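Local atomic coordinates of 401aa long hypothetical glucose-1-phosphate thymidylyltransferase (PDB entry 2GGO), a protein that probably acts as a bifunctional sugar-1-phosphate nucleotidylyltransferase and amino-sugar-phosphate acetyltransferase in making UDP-N-acetylglucosamine and UDP-N-acetylgalactosamine. Residues Arg13-Ile17 and Ile209-Ile215. Residues are numbered along the deposited sequence; the frame is centred on the assembly and turned at random.
Sequences RLEPI and IGKPWNI
Leu14 is the bump of this contact: its forked end presses against the turn that leads into helix 212-225. CD1 rests on the backbone between Lys211 and Pro212, 3.5 Å from Lys211 C, while CD2 crosses Ile209 at a slant and meets its CG2 at 3.7 Å. The fork suits the place because each methyl finds its own hollow; chi1 of -128°, well off a staggered value, swings it there. Farther along, Ile17 CG1 and Ile215 CD1 pass in opposite directions 3.8 Å apart, and this slim branch of Ile215 also reaches toward Leu14 CG. Pro212 offers its ring to the loop carbonyls, CD lying 3.5 Å from Arg13 O and CG near Glu15 O.

At the polar end Arg13 arches across Gly210, its chain bent at chi3 (-59°). NH1 makes a weak, bent hydrogen bond of 3.1 Å to Gly210 O (129° at the hydrogen); a CB added to Gly210 would fall about 2.9 Å from NH1. An alanine here is likely to leave the carbonyl of Gly210 without its guanidinium partner.

Arg13 ends the Gly-x-Gly-x-Arg signature loop of nucleotidyltransferases, which probably binds the nucleoside triphosphate. Phe358 of the hexapeptide-repeat part packs on Pro16 and Pro212. The chemistry implies an apolar core holding the loop against segment 209-215, with one weak polar bond beside it.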
ATOM      1  N   ARG A  13       3.130  -1.126  10.420  1.00 40.63           N
ATOM      2  CA  ARG A  13       1.828  -1.670  10.148  1.00 39.82           C
ATOM      3  C   ARG A  13       1.797  -2.498   8.892  1.00 37.05           C
ATOM      4  O   ARG A  13       0.907  -3.325   8.728  1.00 37.02           O
ATOM      5  CB  ARG A  13       0.794  -0.559  10.061  1.00 41.50           C
ATOM      6  CG  ARG A  13       0.267  -0.111  11.439  1.00 46.02           C
ATOM      7  CD  ARG A  13      -0.513   1.203  11.288  1.00 54.58           C
ATOM      8  NE  ARG A  13       0.348   2.263  10.724  1.00 60.92           N
ATOM      9  CZ  ARG A  13       0.171   2.879   9.549  1.00 62.20           C
ATOM     10  NH1 ARG A  13      -0.867   2.585   8.773  1.00 62.48           N
ATOM     11  NH2 ARG A  13       1.029   3.821   9.168  1.00 63.37           N
ATOM     12  N   LEU A  14       2.772  -2.305   8.012  1.00 33.73           N
ATOM     13  CA  LEU A  14       2.762  -3.038   6.718  1.00 30.67           C
ATOM     14  C   LEU A  14       3.765  -4.218   6.689  1.00 27.79           C
ATOM     15  O   LEU A  14       4.014  -4.818   5.682  1.00 24.16           O
ATOM     16  CB  LEU A  14       2.993  -2.076   5.569  1.00 30.90           C
ATOM     17  CG  LEU A  14       2.005  -2.103   4.404  1.00 32.54           C
ATOM     18  CD1 LEU A  14       0.571  -2.246   4.857  1.00 27.90           C
ATOM     19  CD2 LEU A  14       2.147  -0.856   3.464  1.00 32.10           C
ATOM     20  N   GLU A  15       4.378  -4.516   7.817  1.00 25.70           N
ATOM     21  CA  GLU A  15       5.148  -5.756   7.916  1.00 27.47           C
ATOM     22  C   GLU A  15       4.311  -7.000   7.564  1.00 27.36           C
ATOM     23  O   GLU A  15       3.115  -7.037   7.777  1.00 28.82           O
ATOM     24  CB  GLU A  15       5.695  -5.876   9.300  1.00 26.44           C
ATOM     25  CG  GLU A  15       6.676  -4.736   9.507  1.00 30.45           C
ATOM     26  CD  GLU A  15       7.260  -4.732  10.892  1.00 35.63           C
ATOM     27  OE1 GLU A  15       6.988  -5.674  11.648  1.00 39.49           O
ATOM     28  OE2 GLU A  15       8.005  -3.786  11.217  1.00 38.06           O
ATOM     29  N   PRO A  16       4.943  -8.037   7.016  1.00 27.35           N
ATOM     30  CA  PRO A  16       6.313  -8.187   6.674  1.00 25.71           C
ATOM     31  C   PRO A  16       6.710  -7.601   5.336  1.00 24.83           C
ATOM     32  O   PRO A  16       7.854  -7.711   4.971  1.00 25.65           O
ATOM     33  CB  PRO A  16       6.476  -9.728   6.639  1.00 25.31           C
ATOM     34  CG  PRO A  16       5.172 -10.216   6.206  1.00 25.87           C
ATOM     35  CD  PRO A  16       4.157  -9.247   6.705  1.00 26.83           C
ATOM     36  N   ILE A  17       5.785  -7.024   4.572  1.00 24.46           N
ATOM     37  CA  ILE A  17       6.163  -6.480   3.272  1.00 24.33           C
ATOM     38  C   ILE A  17       7.268  -5.428   3.436  1.00 25.29           C
ATOM     39  O   ILE A  17       8.151  -5.330   2.572  1.00 24.03           O
ATOM     40  CB  ILE A  17       4.977  -5.866   2.518  1.00 24.43           C
ATOM     41  CG1 ILE A  17       3.983  -6.926   2.030  1.00 23.15           C
ATOM     42  CG2 ILE A  17       5.508  -4.995   1.313  1.00 24.62           C
ATOM     43  CD1 ILE A  17       3.705  -8.105   3.024  1.00 23.34           C
ATOM     44  N   ILE A 209      -2.878   2.977   2.503  1.00 37.24           N
ATOM     45  CA  ILE A 209      -2.447   1.613   2.540  1.00 35.82           C
ATOM     46  C   ILE A 209      -1.842   1.475   3.916  1.00 35.17           C
ATOM     47  O   ILE A 209      -0.659   1.618   4.099  1.00 35.78           O
ATOM     48  CB  ILE A 209      -1.493   1.343   1.412  1.00 36.06           C
ATOM     49  CG1 ILE A 209      -2.221   1.514   0.086  1.00 32.90           C
ATOM     50  CG2 ILE A 209      -0.938  -0.070   1.503  1.00 36.97           C
ATOM     51  CD1 ILE A 209      -1.245   1.584  -1.040  1.00 35.16           C
ATOM     52  N   GLY A 210      -2.696   1.248   4.899  1.00 34.97           N
ATOM     53  CA  GLY A 210      -2.274   1.234   6.289  1.00 34.97           C
ATOM     54  C   GLY A 210      -2.318  -0.117   6.977  1.00 34.82           C
ATOM     55  O   GLY A 210      -1.983  -0.235   8.152  1.00 36.38           O
ATOM     56  N   LYS A 211      -2.747  -1.143   6.264  1.00 34.19           N
ATOM     57  CA  LYS A 211      -2.753  -2.497   6.826  1.00 33.84           C
ATOM     58  C   LYS A 211      -2.542  -3.488   5.694  1.00 31.29           C
ATOM     59  O   LYS A 211      -2.845  -3.176   4.528  1.00 31.17           O
ATOM     60  CB  LYS A 211      -4.021  -2.709   7.679  1.00 34.61           C
ATOM     61  CG  LYS A 211      -3.970  -1.866   8.997  1.00 38.68           C
ATOM     62  CD  LYS A 211      -5.171  -2.044   9.886  1.00 37.26           C
ATOM     63  CE  LYS A 211      -6.412  -1.357   9.305  1.00 44.67           C
ATOM     64  NZ  LYS A 211      -6.910  -0.257  10.187  1.00 47.98           N
ATOM     65  N   PRO A 212      -1.913  -4.668   5.979  1.00 30.44           N
ATOM     66  CA  PRO A 212      -1.391  -5.461   4.845  1.00 28.71           C
ATOM     67  C   PRO A 212      -2.466  -5.901   3.876  1.00 28.08           C
ATOM     68  O   PRO A 212      -2.234  -5.910   2.664  1.00 28.03           O
ATOM     69  CB  PRO A 212      -0.671  -6.654   5.516  1.00 28.88           C
ATOM     70  CG  PRO A 212      -0.473  -6.241   6.917  1.00 29.77           C
ATOM     71  CD  PRO A 212      -1.629  -5.322   7.266  1.00 29.90           C
ATOM     72  N   TRP A 213      -3.660  -6.169   4.369  1.00 26.98           N
ATOM     73  CA  TRP A 213      -4.709  -6.505   3.437  1.00 27.01           C
ATOM     74  C   TRP A 213      -5.089  -5.407   2.479  1.00 27.21           C
ATOM     75  O   TRP A 213      -5.626  -5.722   1.427  1.00 27.67           O
ATOM     76  CB  TRP A 213      -5.932  -7.081   4.111  1.00 27.11           C
ATOM     77  CG  TRP A 213      -6.480  -6.260   5.147  1.00 25.44           C
ATOM     78  CD1 TRP A 213      -7.455  -5.348   4.988  1.00 26.43           C
ATOM     79  CD2 TRP A 213      -6.103  -6.222   6.550  1.00 26.38           C
ATOM     80  NE1 TRP A 213      -7.703  -4.701   6.194  1.00 27.38           N
ATOM     81  CE2 TRP A 213      -6.908  -5.254   7.168  1.00 28.52           C
ATOM     82  CE3 TRP A 213      -5.162  -6.911   7.332  1.00 26.67           C
ATOM     83  CZ2 TRP A 213      -6.818  -4.957   8.521  1.00 25.40           C
ATOM     84  CZ3 TRP A 213      -5.078  -6.615   8.686  1.00 27.67           C
ATOM     85  CH2 TRP A 213      -5.904  -5.655   9.266  1.00 27.15           C
ATOM     86  N   ASN A 214      -4.815  -4.128   2.809  1.00 27.55           N
ATOM     87  CA  ASN A 214      -5.063  -3.019   1.865  1.00 25.32           C
ATOM     88  C   ASN A 214      -4.234  -3.099   0.624  1.00 24.74           C
ATOM     89  O   ASN A 214      -4.622  -2.573  -0.383  1.00 24.30           O
ATOM     90  CB  ASN A 214      -4.914  -1.629   2.467  1.00 26.81           C
ATOM     91  CG  ASN A 214      -5.791  -1.402   3.702  1.00 26.36           C
ATOM     92  OD1 ASN A 214      -6.988  -1.733   3.736  1.00 30.52           O
ATOM     93  ND2 ASN A 214      -5.213  -0.782   4.705  1.00 24.89           N
ATOM     94  N   ILE A 215      -3.107  -3.797   0.650  1.00 23.21           N
ATOM     95  CA  ILE A 215      -2.403  -4.107  -0.600  1.00 23.45           C
ATOM     96  C   ILE A 215      -3.280  -4.901  -1.590  1.00 22.47           C
ATOM     97  O   ILE A 215      -3.219  -4.705  -2.819  1.00 23.97           O
ATOM     98  CB  ILE A 215      -1.061  -4.844  -0.309  1.00 23.92           C
ATOM     99  CG1 ILE A 215      -0.252  -4.096   0.755  1.00 20.48           C
ATOM    100  CG2 ILE A 215      -0.282  -5.102  -1.606  1.00 25.53           C
ATOM    101  CD1 ILE A 215       1.219  -4.585   0.919  1.00 23.15           C
TER